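Long-range contacts in regulator of nonsense transcripts 2 (Homo sapiens, PDB 4CEM), which takes part in nonsense-mediated mRNA decay as the factor UPF2, and is seen here in the first of its three MIF4G domains: residues 28-33 with 158-164; 57-61 with 73-77. One frame throughout, in Å; residues are numbered along the deposited sequence.

Contact 1 of 2, residues 28-33 with 158-164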
loop_
_atom_site.group_PDB
_atom_site.type_symbol
_atom_site.label_atom_id
_atom_site.label_comp_id
_atom_site.label_asym_id
_atom_site.label_seq_id
_atom_site.Cartn_x
_atom_site.Cartn_y
_atom_site.Cartn_z
ATOM N N LEU A 28 -2.895 -16.151 8.629
ATOM C CA LEU A 28 -4.164 -15.480 8.379
ATOM C C LEU A 28 -4.884 -15.974 7.131
ATOM O O LEU A 28 -6.102 -16.169 7.161
ATOM C CB LEU A 28 -3.951 -13.965 8.271
ATOM C CG LEU A 28 -3.877 -13.234 9.609
ATOM C CD1 LEU A 28 -3.742 -11.736 9.378
ATOM C CD2 LEU A 28 -5.102 -13.556 10.458
ATOM N N ARG A 29 -4.146 -16.169 6.042
ATOM C CA ARG A 29 -4.739 -16.687 4.801
ATOM C C ARG A 29 -5.355 -18.062 5.030
ATOM O O ARG A 29 -6.436 -18.353 4.529
ATOM C CB ARG A 29 -3.702 -16.718 3.654
ATOM C CG ARG A 29 -4.039 -17.624 2.469
ATOM C CD ARG A 29 -3.148 -17.355 1.257
ATOM N NE ARG A 29 -3.704 -16.266 0.462
ATOM C CZ ARG A 29 -4.266 -16.385 -0.737
ATOM N NH1 ARG A 29 -4.335 -17.552 -1.362
ATOM N NH2 ARG A 29 -4.751 -15.311 -1.331
ATOM N N SER A 30 -4.672 -18.904 5.796
ATOM C CA SER A 30 -5.169 -20.249 6.060
ATOM C C SER A 30 -6.521 -20.205 6.777
ATOM O O SER A 30 -7.485 -20.827 6.329
ATOM C CB SER A 30 -4.153 -21.033 6.886
ATOM O OG SER A 30 -4.537 -22.388 6.999
ATOM N N LYS A 31 -6.583 -19.455 7.877
ATOM C CA LYS A 31 -7.825 -19.298 8.650
ATOM C C LYS A 31 -8.960 -18.691 7.846
ATOM O O LYS A 31 -10.104 -19.140 7.942
ATOM C CB LYS A 31 -7.608 -18.433 9.905
ATOM C CG LYS A 31 -7.556 -19.239 11.193
ATOM C CD LYS A 31 -7.868 -18.387 12.417
ATOM C CE LYS A 31 -8.621 -19.189 13.480
ATOM N NZ LYS A 31 -9.005 -18.339 14.644
ATOM N N ASN A 32 -8.649 -17.654 7.075
ATOM C CA ASN A 32 -9.679 -16.939 6.338
ATOM C C ASN A 32 -10.271 -17.768 5.205
ATOM O O ASN A 32 -11.488 -17.832 5.055
ATOM C CB ASN A 32 -9.133 -15.619 5.817
ATOM C CG ASN A 32 -8.975 -14.594 6.911
ATOM O OD1 ASN A 32 -9.699 -14.621 7.903
ATOM N ND2 ASN A 32 -8.033 -13.682 6.739
ATOM N N GLN A 33 -9.422 -18.421 4.426
ATOM C CA GLN A 33 -9.902 -19.284 3.354
ATOM C C GLN A 33 -10.715 -20.450 3.901
ATOM O O GLN A 33 -11.670 -20.892 3.261
ATOM C CB GLN A 33 -8.733 -19.814 2.529
ATOM C CG GLN A 33 -8.002 -18.736 1.758
ATOM C CD GLN A 33 -6.985 -19.299 0.790
ATOM O OE1 GLN A 33 -6.386 -20.347 1.033
ATOM N NE2 GLN A 33 -6.787 -18.603 -0.320
ATOM N N ILE A 158 -4.208 -10.694 0.056
ATOM C CA ILE A 158 -3.153 -11.641 0.448
ATOM C C ILE A 158 -3.622 -12.552 1.566
ATOM O O ILE A 158 -3.346 -13.753 1.574
ATOM C CB ILE A 158 -1.887 -10.931 0.950
ATOM C CG1 ILE A 158 -1.239 -10.127 -0.167
ATOM C CG2 ILE A 158 -0.896 -11.957 1.475
ATOM C CD1 ILE A 158 -0.166 -9.194 0.321
ATOM N N VAL A 159 -4.355 -11.961 2.492
ATOM C CA VAL A 159 -4.847 -12.646 3.684
ATOM C C VAL A 159 -6.117 -13.468 3.405
ATOM O O VAL A 159 -6.659 -14.101 4.301
ATOM C CB VAL A 159 -5.027 -11.583 4.801
ATOM C CG1 VAL A 159 -6.350 -11.712 5.544
ATOM C CG2 VAL A 159 -3.806 -11.583 5.710
ATOM N N GLY A 160 -6.590 -13.466 2.159
ATOM C CA GLY A 160 -7.677 -14.354 1.738
ATOM C C GLY A 160 -9.101 -13.961 2.122
ATOM O O GLY A 160 -10.024 -14.759 1.955
ATOM N N ILE A 161 -9.287 -12.747 2.637
ATOM C CA ILE A 161 -10.624 -12.217 2.889
ATOM C C ILE A 161 -11.319 -11.981 1.552
ATOM O O ILE A 161 -12.477 -12.359 1.374
ATOM C CB ILE A 161 -10.570 -10.926 3.729
ATOM C CG1 ILE A 161 -10.130 -11.267 5.161
ATOM C CG2 ILE A 161 -11.929 -10.239 3.757
ATOM C CD1 ILE A 161 -9.727 -10.075 5.996
ATOM N N PHE A 162 -10.599 -11.371 0.611
ATOM C CA PHE A 162 -10.986 -11.377 -0.804
ATOM C C PHE A 162 -10.320 -12.532 -1.551
ATOM O O PHE A 162 -9.167 -12.867 -1.286
ATOM C CB PHE A 162 -10.578 -10.075 -1.492
ATOM C CG PHE A 162 -11.175 -8.845 -0.889
ATOM C CD1 PHE A 162 -12.396 -8.877 -0.223
ATOM C CD2 PHE A 162 -10.528 -7.628 -1.022
ATOM C CE1 PHE A 162 -12.933 -7.724 0.328
ATOM C CE2 PHE A 162 -11.068 -6.472 -0.481
ATOM C CZ PHE A 162 -12.273 -6.524 0.196
ATOM N N THR A 163 -11.034 -13.107 -2.513
ATOM C CA THR A 163 -10.488 -14.166 -3.343
ATOM C C THR A 163 -9.494 -13.539 -4.284
ATOM O O THR A 163 -9.483 -12.327 -4.444
ATOM C CB THR A 163 -11.570 -14.859 -4.185
ATOM O OG1 THR A 163 -12.155 -13.912 -5.104
ATOM C CG2 THR A 163 -12.646 -15.486 -3.288
ATOM N N ASP A 164 -8.657 -14.353 -4.910
ATOM C CA ASP A 164 -7.670 -13.824 -5.838
ATOM C C ASP A 164 -8.349 -12.988 -6.919
ATOM O O ASP A 164 -7.958 -11.843 -7.137
ATOM C CB ASP A 164 -6.857 -14.951 -6.475
ATOM C CG ASP A 164 -5.851 -15.583 -5.513
ATOM O OD1 ASP A 164 -5.757 -15.187 -4.331
ATOM O OD2 ASP A 164 -5.134 -16.497 -5.958
#
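Arg29 reaches across from the last turns of helix 6-33 to segment 158-164, with a hydrogen bond and a salt bridge at the two helix ends that flank the loop. Arg29 NE gives a nearly straight hydrogen bond to Ile158 O (2.8 Å, N-H...O angle 172°), a backbone carbonyl at the C-terminal end of helix 143-158. Arg29 NH2, through its N-H anti to NE, forms a salt bridge with Asp164 OD1 at 3.2 Å. Both acceptors lie close to the guanidinium plane, which is turned 33° from the carboxylate. After an extended start (chi1 and chi2) the Arg29 chain bends at chi3 (-86°), which turns the guanidinium toward both acceptors. Asp164, in the first turn of helix 164-181, is shared: its OD2 pairs with Lys232, so the carboxylate sits between two positive groups, which would be expected to keep it ionised.

The loop is the tight connection between two consecutive helices of an all-helical MIF4G domain. Gly160, with positive phi, closes helix 143-158 in a Schellman motif, and Thr163 is the N-cap of helix 164-181. Gly160 faces helix 6-33, and a CB here would point toward it.

Backbone approach is close, with the CA atoms of Arg29 and Val159 4.2 Å apart. Val159 O receives a CA-H...O contact from Arg29 CA at 3.3 Å. Asn32 ND2 points at the same carbonyl, a hydrogen bond that is doubtful because ND2 is crowded in the model. Asn32 OD1 is hydrogen-bonded to Gln115, which ties this buried amide to helix 103-116 as well.

The apolar part is small: Leu28 CB rests on Val159 CG2 at 3.5 Å. Ser111 of helix 103-116 touches both residues.

Contact 2 of 2, residues 57-61 with 73-77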
loop_
_atom_site.group_PDB
_atom_site.type_symbol
_atom_site.label_atom_id
_atom_site.label_comp_id
_atom_site.label_asym_id
_atom_site.label_seq_id
_atom_site.Cartn_x
_atom_site.Cartn_y
_atom_site.Cartn_z
ATOM N N ALA A 57 -22.276 1.642 19.123
ATOM C CA ALA A 57 -21.053 2.145 19.749
ATOM C C ALA A 57 -19.837 1.516 19.076
ATOM O O ALA A 57 -18.906 2.217 18.664
ATOM C CB ALA A 57 -21.048 1.840 21.237
ATOM N N PHE A 58 -19.877 0.193 18.927
ATOM C CA PHE A 58 -18.772 -0.535 18.334
ATOM C C PHE A 58 -18.507 -0.093 16.902
ATOM O O PHE A 58 -17.357 0.184 16.546
ATOM C CB PHE A 58 -19.011 -2.042 18.395
ATOM C CG PHE A 58 -17.840 -2.845 17.919
ATOM C CD1 PHE A 58 -16.642 -2.815 18.616
ATOM C CD2 PHE A 58 -17.920 -3.604 16.755
ATOM C CE1 PHE A 58 -15.545 -3.534 18.175
ATOM C CE2 PHE A 58 -16.830 -4.335 16.316
ATOM C CZ PHE A 58 -15.641 -4.299 17.028
ATOM N N VAL A 59 -19.563 0.001 16.090
ATOM C CA VAL A 59 -19.424 0.476 14.710
ATOM C C VAL A 59 -18.752 1.843 14.644
ATOM O O VAL A 59 -18.024 2.132 13.698
ATOM C CB VAL A 59 -20.781 0.548 13.981
ATOM C CG1 VAL A 59 -20.661 1.331 12.671
ATOM C CG2 VAL A 59 -21.304 -0.860 13.715
ATOM N N LYS A 60 -18.979 2.673 15.654
ATOM C CA LYS A 60 -18.372 3.994 15.686
ATOM C C LYS A 60 -16.887 3.908 16.008
ATOM O O LYS A 60 -16.082 4.609 15.401
ATOM C CB LYS A 60 -19.077 4.892 16.701
ATOM C CG LYS A 60 -18.764 6.363 16.508
ATOM C CD LYS A 60 -19.503 7.217 17.522
ATOM C CE LYS A 60 -19.119 8.682 17.396
ATOM N NZ LYS A 60 -19.804 9.505 18.428
ATOM N N LYS A 61 -16.523 3.051 16.961
ATOM C CA LYS A 61 -15.112 2.835 17.305
ATOM C C LYS A 61 -14.311 2.342 16.117
ATOM O O LYS A 61 -13.145 2.702 15.959
ATOM C CB LYS A 61 -14.974 1.840 18.458
ATOM C CG LYS A 61 -15.020 2.491 19.825
ATOM C CD LYS A 61 -15.485 1.520 20.890
ATOM C CE LYS A 61 -15.653 2.217 22.231
ATOM N NZ LYS A 61 -17.010 1.980 22.811
ATOM N N LEU A 73 -10.795 -3.745 21.038
ATOM C CA LEU A 73 -11.802 -3.913 19.990
ATOM C C LEU A 73 -12.134 -5.387 19.761
ATOM O O LEU A 73 -13.289 -5.744 19.491
ATOM C CB LEU A 73 -11.349 -3.264 18.689
ATOM C CG LEU A 73 -11.197 -1.749 18.783
ATOM C CD1 LEU A 73 -10.653 -1.175 17.488
ATOM C CD2 LEU A 73 -12.534 -1.126 19.135
ATOM N N SER A 74 -11.131 -6.245 19.903
ATOM C CA SER A 74 -11.362 -7.682 19.829
ATOM C C SER A 74 -12.273 -8.155 20.947
ATOM O O SER A 74 -13.174 -8.948 20.712
ATOM C CB SER A 74 -10.036 -8.434 19.857
ATOM O OG SER A 74 -9.341 -8.224 18.637
ATOM N N HIS A 75 -12.031 -7.669 22.161
ATOM C CA HIS A 75 -12.835 -8.039 23.327
ATOM C C HIS A 75 -14.281 -7.670 23.120
ATOM O O HIS A 75 -15.167 -8.486 23.312
ATOM C CB HIS A 75 -12.293 -7.363 24.579
ATOM C CG HIS A 75 -13.167 -7.541 25.793
ATOM N ND1 HIS A 75 -14.167 -6.692 26.091
ATOM C CD2 HIS A 75 -13.160 -8.508 26.797
ATOM C CE1 HIS A 75 -14.774 -7.096 27.225
ATOM N NE2 HIS A 75 -14.157 -8.207 27.654
ATOM N N ASP A 76 -14.529 -6.437 22.701
ATOM C CA ASP A 76 -15.885 -6.007 22.408
ATOM C C ASP A 76 -16.487 -6.848 21.301
ATOM O O ASP A 76 -17.596 -7.368 21.449
ATOM C CB ASP A 76 -15.925 -4.537 22.003
ATOM C CG ASP A 76 -15.556 -3.608 23.138
ATOM O OD1 ASP A 76 -15.557 -4.052 24.317
ATOM O OD2 ASP A 76 -15.255 -2.426 22.846
ATOM N N PHE A 77 -15.762 -6.981 20.195
ATOM C CA PHE A 77 -16.235 -7.783 19.071
ATOM C C PHE A 77 -16.788 -9.141 19.511
ATOM O O PHE A 77 -17.881 -9.534 19.089
ATOM C CB PHE A 77 -15.116 -7.992 18.051
ATOM C CG PHE A 77 -15.520 -8.831 16.867
ATOM C CD1 PHE A 77 -16.072 -8.243 15.740
ATOM C CD2 PHE A 77 -15.336 -10.207 16.877
ATOM C CE1 PHE A 77 -16.440 -9.008 14.651
ATOM C CE2 PHE A 77 -15.695 -10.979 15.787
ATOM C CZ PHE A 77 -16.253 -10.379 14.672
#
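Phe58 stretches from helix 52-61 toward helix 70-79 and ends against Leu73 O and CD2, Asp76 CB, and the CB and ring of Phe77. With CG anti to the backbone N (chi1 -174°), the ring is carried straight out between the helices. Phe58 CE1 comes 3.4 Å from Leu73 O, which already accepts the backbone bond of Phe77 N, and also meets Leu73 CD2, while CD1 and CE1 lie by Asp76 CB. The Asp76 carboxylate stands almost perpendicular to the ring, 82° between planes. At the far end of the ring Phe58 CZ packs on Phe77 CB (3.9 Å), and Phe58 CE2 approaches Phe77 CD1 at the edge of the second ring, 4.0 Å away.

The two helices run antiparallel, at 151°, and the axes of the short segments pass 11.0 Å apart at their closest. They form a helical hairpin of the MIF4G domain, a fold built from such antiparallel pairs. Helix 103-116 covers the pair: its Phe113 touches Phe58 and makes an edge-to-face ring contact with Phe77.

Cutting Phe58 back to an alanine is likely to cost Phe77 CB and CD1 their partner and leave Leu73 CD2 with Lys61 CB alone on this side.

One turn along, Lys61 lays CB on Leu73 CD2 at 3.9 Å; its NZ stays 4.7 Å from Asp76 OD2, where opposite charges may attract, but too far for a salt bridge.

Contact 2 is nested along the chain inside the long loop that contact 1 closes: helix 6-33 comes first, then the hairpin of helices 52-61 and 70-79, and only later the turn between helices 143-158 and 164-181. The two centres are 22 Å apart and the nearest atoms about 10 Å, without touching. What they share is helix 103-116, whose Ser111 and Gln115 meet contact 1 while Leu109, Leu112 and Phe113 meet contact 2. A local pairing of near neighbours in sequence is thus joined, through one helix, to a long-range closure that lays helix 6-33 against the turn between helices 143-158 and 164-181.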